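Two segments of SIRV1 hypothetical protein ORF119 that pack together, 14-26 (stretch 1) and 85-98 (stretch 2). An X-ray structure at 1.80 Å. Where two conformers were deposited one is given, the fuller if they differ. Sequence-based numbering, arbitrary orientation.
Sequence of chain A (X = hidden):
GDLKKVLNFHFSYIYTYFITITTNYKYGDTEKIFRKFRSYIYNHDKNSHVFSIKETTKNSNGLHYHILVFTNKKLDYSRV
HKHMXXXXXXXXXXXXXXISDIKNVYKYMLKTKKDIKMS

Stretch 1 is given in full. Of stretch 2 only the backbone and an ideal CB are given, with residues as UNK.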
# COMPACT_ATOMS: atom_id res chain seq x y z
N ILE A 14 24.70 11.23 -8.94
CA ILE A 14 24.71 12.68 -9.04
C ILE A 14 23.28 13.21 -9.01
O ILE A 14 22.97 14.14 -8.27
CB ILE A 14 25.46 13.15 -10.32
CG1 ILE A 14 26.95 12.81 -10.21
CG2 ILE A 14 25.31 14.64 -10.52
CD1 ILE A 14 27.66 12.90 -11.53
N TYR A 15 22.40 12.55 -9.75
CA TYR A 15 21.03 13.02 -9.94
C TYR A 15 20.01 12.04 -9.37
O TYR A 15 20.06 10.86 -9.67
CB TYR A 15 20.73 13.24 -11.42
CG TYR A 15 21.75 14.13 -12.09
CD1 TYR A 15 21.76 15.48 -11.83
CD2 TYR A 15 22.73 13.60 -12.95
CE1 TYR A 15 22.72 16.32 -12.41
CE2 TYR A 15 23.68 14.41 -13.53
CZ TYR A 15 23.66 15.77 -13.28
OH TYR A 15 24.59 16.61 -13.84
N THR A 16 19.12 12.57 -8.53
CA THR A 16 17.96 11.84 -8.03
C THR A 16 16.72 12.61 -8.50
O THR A 16 16.47 13.72 -8.02
CB THR A 16 17.90 11.80 -6.50
OG1 THR A 16 19.06 11.14 -5.96
CG2 THR A 16 16.65 11.04 -6.08
N TYR A 17 16.00 12.03 -9.44
CA TYR A 17 14.79 12.65 -9.99
C TYR A 17 13.57 12.01 -9.36
O TYR A 17 13.46 10.78 -9.36
CB TYR A 17 14.74 12.45 -11.49
CG TYR A 17 15.81 13.15 -12.26
CD1 TYR A 17 15.71 14.50 -12.54
CD2 TYR A 17 16.94 12.46 -12.72
CE1 TYR A 17 16.68 15.16 -13.27
CE2 TYR A 17 17.92 13.12 -13.46
CZ TYR A 17 17.77 14.48 -13.72
OH TYR A 17 18.71 15.16 -14.44
N PHE A 18 12.68 12.84 -8.84
CA PHE A 18 11.40 12.43 -8.28
C PHE A 18 10.34 12.85 -9.29
O PHE A 18 10.11 14.03 -9.49
CB PHE A 18 11.18 13.08 -6.90
CG PHE A 18 9.81 12.86 -6.32
CD1 PHE A 18 9.22 11.61 -6.37
CD2 PHE A 18 9.13 13.90 -5.72
CE1 PHE A 18 7.95 11.41 -5.87
CE2 PHE A 18 7.87 13.70 -5.20
CZ PHE A 18 7.28 12.46 -5.27
N ILE A 19 9.75 11.85 -9.94
CA ILE A 19 8.75 12.03 -10.97
C ILE A 19 7.39 11.54 -10.50
O ILE A 19 7.24 10.42 -10.03
CB ILE A 19 9.15 11.23 -12.22
CG1 ILE A 19 10.64 11.44 -12.56
CG2 ILE A 19 8.18 11.53 -13.39
CD1 ILE A 19 11.14 10.50 -13.66
N THR A 20 6.38 12.41 -10.60
CA THR A 20 5.03 12.04 -10.31
C THR A 20 4.22 12.11 -11.59
O THR A 20 4.27 13.11 -12.31
CB THR A 20 4.43 12.97 -9.26
OG1 THR A 20 5.30 12.99 -8.14
CG2 THR A 20 3.07 12.45 -8.81
N ILE A 21 3.47 11.05 -11.86
CA ILE A 21 2.68 10.94 -13.09
C ILE A 21 1.25 10.65 -12.67
O ILE A 21 1.01 9.75 -11.87
CB ILE A 21 3.23 9.82 -14.01
CG1 ILE A 21 4.73 10.01 -14.24
CG2 ILE A 21 2.45 9.73 -15.35
CD1 ILE A 21 5.59 9.14 -13.36
N THR A 22 0.31 11.45 -13.18
CA THR A 22 -1.10 11.20 -12.99
C THR A 22 -1.81 11.14 -14.34
O THR A 22 -1.48 11.88 -15.27
CB THR A 22 -1.73 12.30 -12.12
OG1 THR A 22 -0.99 12.37 -10.88
CG2 THR A 22 -3.18 11.99 -11.83
N THR A 23 -2.78 10.24 -14.45
CA THR A 23 -3.68 10.25 -15.59
C THR A 23 -5.11 10.29 -15.10
O THR A 23 -5.37 10.00 -13.93
CB THR A 23 -3.54 9.00 -16.46
OG1 THR A 23 -3.94 7.84 -15.72
CG2 THR A 23 -2.11 8.84 -16.91
N ASN A 24 -6.02 10.65 -15.99
CA ASN A 24 -7.45 10.60 -15.67
C ASN A 24 -8.13 9.39 -16.31
O ASN A 24 -9.32 9.40 -16.55
CB ASN A 24 -8.16 11.91 -16.06
CG ASN A 24 -8.07 12.23 -17.55
OD1 ASN A 24 -7.41 11.52 -18.30
ND2 ASN A 24 -8.71 13.31 -17.96
N TYR A 25 -7.36 8.34 -16.57
CA TYR A 25 -7.91 7.07 -17.03
C TYR A 25 -7.11 5.89 -16.50
O TYR A 25 -5.93 6.02 -16.22
CB TYR A 25 -7.97 7.03 -18.56
CG TYR A 25 -6.62 7.22 -19.22
CD1 TYR A 25 -6.21 8.47 -19.66
CD2 TYR A 25 -5.76 6.14 -19.42
CE1 TYR A 25 -4.98 8.65 -20.28
CE2 TYR A 25 -4.52 6.32 -20.03
CZ TYR A 25 -4.14 7.58 -20.46
OH TYR A 25 -2.92 7.76 -21.07
N LYS A 26 -7.78 4.74 -16.37
CA LYS A 26 -7.18 3.55 -15.76
C LYS A 26 -6.80 2.46 -16.77
O LYS A 26 -6.10 1.51 -16.41
CB LYS A 26 -8.14 2.97 -14.72
CG LYS A 26 -8.05 3.66 -13.37
CD LYS A 26 -8.99 3.05 -12.34
CE LYS A 26 -8.53 3.39 -10.92
NZ LYS A 26 -9.60 3.15 -9.91
N UNK A 85 2.35 7.34 -20.21
CA UNK A 85 1.06 7.35 -20.89
C UNK A 85 0.73 8.70 -21.50
O UNK A 85 1.07 9.74 -20.94
CB UNK A 85 -0.05 6.95 -19.91
N UNK A 86 0.09 8.66 -22.66
CA UNK A 86 -0.30 9.85 -23.38
C UNK A 86 -1.18 10.76 -22.50
O UNK A 86 -2.06 10.28 -21.78
CB UNK A 86 -1.04 9.47 -24.67
N UNK A 87 -0.91 12.06 -22.54
CA UNK A 87 -1.68 13.06 -21.82
C UNK A 87 -1.59 12.90 -20.30
O UNK A 87 -2.50 13.32 -19.58
CB UNK A 87 -3.14 12.99 -22.26
N UNK A 88 -0.50 12.30 -19.81
CA UNK A 88 -0.22 12.25 -18.39
C UNK A 88 0.08 13.65 -17.91
O UNK A 88 0.60 14.45 -18.68
CB UNK A 88 0.94 11.30 -18.08
N UNK A 89 -0.30 13.94 -16.67
CA UNK A 89 0.24 15.09 -15.94
C UNK A 89 1.50 14.66 -15.21
O UNK A 89 1.45 13.81 -14.30
CB UNK A 89 -0.79 15.66 -14.96
N UNK A 90 2.63 15.26 -15.59
CA UNK A 90 3.93 14.83 -15.11
C UNK A 90 4.64 15.99 -14.44
O UNK A 90 4.67 17.09 -14.97
CB UNK A 90 4.78 14.27 -16.25
N UNK A 91 5.22 15.73 -13.27
CA UNK A 91 6.07 16.68 -12.60
C UNK A 91 7.40 16.00 -12.34
O UNK A 91 7.44 14.82 -12.01
CB UNK A 91 5.43 17.19 -11.31
N UNK A 92 8.49 16.73 -12.56
CA UNK A 92 9.82 16.22 -12.34
C UNK A 92 10.57 17.19 -11.44
O UNK A 92 10.60 18.39 -11.71
CB UNK A 92 10.56 16.01 -13.66
N UNK A 93 11.20 16.66 -10.39
CA UNK A 93 11.94 17.46 -9.42
C UNK A 93 13.29 16.78 -9.24
O UNK A 93 13.38 15.55 -9.25
CB UNK A 93 11.19 17.59 -8.09
N UNK A 94 14.33 17.58 -9.07
CA UNK A 94 15.60 17.06 -8.62
C UNK A 94 15.56 17.11 -7.13
O UNK A 94 15.31 18.17 -6.56
CB UNK A 94 16.79 17.84 -9.19
N UNK A 95 15.78 15.98 -6.48
CA UNK A 95 15.74 15.94 -5.03
C UNK A 95 17.10 16.38 -4.48
O UNK A 95 18.10 15.73 -4.76
CB UNK A 95 15.37 14.54 -4.53
N UNK A 96 17.12 17.47 -3.68
CA UNK A 96 18.44 17.89 -3.17
C UNK A 96 19.11 16.82 -2.29
O UNK A 96 18.43 15.99 -1.65
CB UNK A 96 18.29 19.19 -2.37
N UNK A 97 20.43 16.89 -2.22
CA UNK A 97 21.22 15.94 -1.43
C UNK A 97 21.15 16.22 0.06
O UNK A 97 22.17 16.57 0.70
CB UNK A 97 22.68 15.97 -1.88
N UNK A 98 19.96 16.06 0.64
CA UNK A 98 19.77 16.20 2.06
C UNK A 98 18.98 14.99 2.52
O UNK A 98 18.16 14.47 1.75
CB UNK A 98 19.06 17.51 2.41

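Position 85 opens a type II turn ending at 88, and its CA-to-CB bond points toward stretch 1, with the ideal CB only 3.2 Å from Tyr25 OH. A phi of -53° and so tight a fit favour something compact, proline included. It is Pro85, whose CB lies 4.0 Å from Thr23 CG2.

At 86 the CB points sideways and many residues would do; what matters is the carbonyl, for Tyr25 OH donates a hydrogen bond to O of 86 (2.8 Å). The residue is Ser86. Position 87 has phi/psi of 65/25, a left-handed conformation easiest for glycine, asparagine or aspartate, yet open to others. His87 occupies it, its ring leading away.

At 88 the ideal CB sits 3.5 Å from Ile21 CG2, so a small residue suits. Ser88 fits, and its OG donates to Pro85 O (2.6 Å), tying the turn together, while touching Thr23 CG2 at 3.4 Å.

From 89 to 94 the backbone runs antiparallel to stretch 1, and alternate side chains share a face. Position 89 pairs with Thr22 through two backbone hydrogen bonds; beside that threonine a polar or beta-branched residue would serve. It is Asp89.

Position 90 lies on the face of Ile19 and Ile21, which asks for an aliphatic, preferably beta-branched side chain. Ile90 reaches Ile19 CG2 with its CG2 (4.0 Å) and Ile21 CG2 with its CG1 (4.1 Å).

Position 91 shares the other face with Thr20, where a threonine or a long polar chain would suit. Arg91 extends away from stretch 1, and its NH2 forms a salt bridge with OE2 of residue 93 (3.3 Å).

Position 92, opposite Ile19 and near Tyr17, again calls for a branched aliphatic. Ile92 sets CG2 3.9 Å from Tyr17 CD1.

Position 93 pairs with Phe18, whose ring swings off, so polar or apolar chains are plausible. Glu93 is the partner of Arg91.

At 94 the Tyr17 ring offers a face to a flexible aliphatic chain. Leu94 places CD2 3.9 Å from the ring centroid, a CH-pi contact.

Position 95 points toward Thr16 and Phe18, favouring a modest apolar residue. Val95 packs CG2 against Phe18 CB (3.6 Å), while its N donates to Thr16 O (2.8 Å).

Position 96 faces away, and its phi of -62° accommodates Pro96. From 97 a long donor could reach back to Thr16 OG1; Lys97 does so, its NZ making a weak hydrogen bond (3.1 Å). Position 98, out of reach, precedes a helix, where serine, threonine, aspartate or asparagine can cap; Ser98 does.

Stretch 2 (85-98) PSHSDIRIELVPKS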
# COMPACT_ATOMS: atom_id res chain seq x y z
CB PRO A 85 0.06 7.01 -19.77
CG PRO A 85 0.85 6.21 -18.81
CD PRO A 85 2.23 6.83 -18.83
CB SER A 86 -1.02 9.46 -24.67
OG SER A 86 -1.30 10.60 -25.45
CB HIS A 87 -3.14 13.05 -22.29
CG HIS A 87 -3.31 13.24 -23.76
ND1 HIS A 87 -3.29 12.19 -24.66
CD2 HIS A 87 -3.50 14.36 -24.50
CE1 HIS A 87 -3.46 12.66 -25.88
NE2 HIS A 87 -3.59 13.97 -25.82
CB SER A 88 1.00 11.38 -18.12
OG SER A 88 0.71 10.01 -18.33
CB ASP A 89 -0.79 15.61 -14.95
CG ASP A 89 -1.95 16.29 -15.62
OD1 ASP A 89 -1.79 16.83 -16.75
OD2 ASP A 89 -3.02 16.31 -15.00
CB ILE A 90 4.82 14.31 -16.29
CG1 ILE A 90 4.17 13.07 -16.93
CG2 ILE A 90 6.22 14.03 -15.81
CD1 ILE A 90 4.80 12.58 -18.24
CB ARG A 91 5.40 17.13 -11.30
CG ARG A 91 6.19 18.09 -10.49
CD ARG A 91 5.43 18.36 -9.19
NE ARG A 91 6.21 19.19 -8.30
CZ ARG A 91 5.73 19.75 -7.20
NH1 ARG A 91 4.45 19.58 -6.87
NH2 ARG A 91 6.52 20.50 -6.46
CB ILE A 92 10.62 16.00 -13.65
CG1 ILE A 92 9.84 15.09 -14.61
CG2 ILE A 92 12.03 15.42 -13.36
CD1 ILE A 92 10.53 14.88 -15.98
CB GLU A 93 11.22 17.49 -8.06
CG GLU A 93 9.96 18.34 -7.97
CD GLU A 93 10.22 19.84 -8.01
OE1 GLU A 93 11.38 20.27 -7.78
OE2 GLU A 93 9.26 20.59 -8.27
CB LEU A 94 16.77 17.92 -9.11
CG LEU A 94 17.61 17.40 -10.26
CD1 LEU A 94 18.82 18.34 -10.42
CD2 LEU A 94 18.09 15.95 -10.05
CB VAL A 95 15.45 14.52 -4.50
CG1 VAL A 95 15.40 14.56 -2.97
CG2 VAL A 95 14.13 14.01 -5.10
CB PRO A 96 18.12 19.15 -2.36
CG PRO A 96 16.77 19.61 -2.88
CD PRO A 96 16.04 18.34 -3.19
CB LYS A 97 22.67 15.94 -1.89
CG LYS A 97 22.85 15.59 -3.39
CD LYS A 97 22.09 14.30 -3.78
CE LYS A 97 22.49 13.88 -5.22
NZ LYS A 97 21.69 12.74 -5.74
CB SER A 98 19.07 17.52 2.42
OG SER A 98 17.71 17.37 2.76
O HOH W 1 19.83 14.81 -6.62
O HOH W 2 7.63 15.12 -8.77
O HOH W 3 1.40 14.72 -11.54
O HOH W 4 -4.35 11.99 -18.41
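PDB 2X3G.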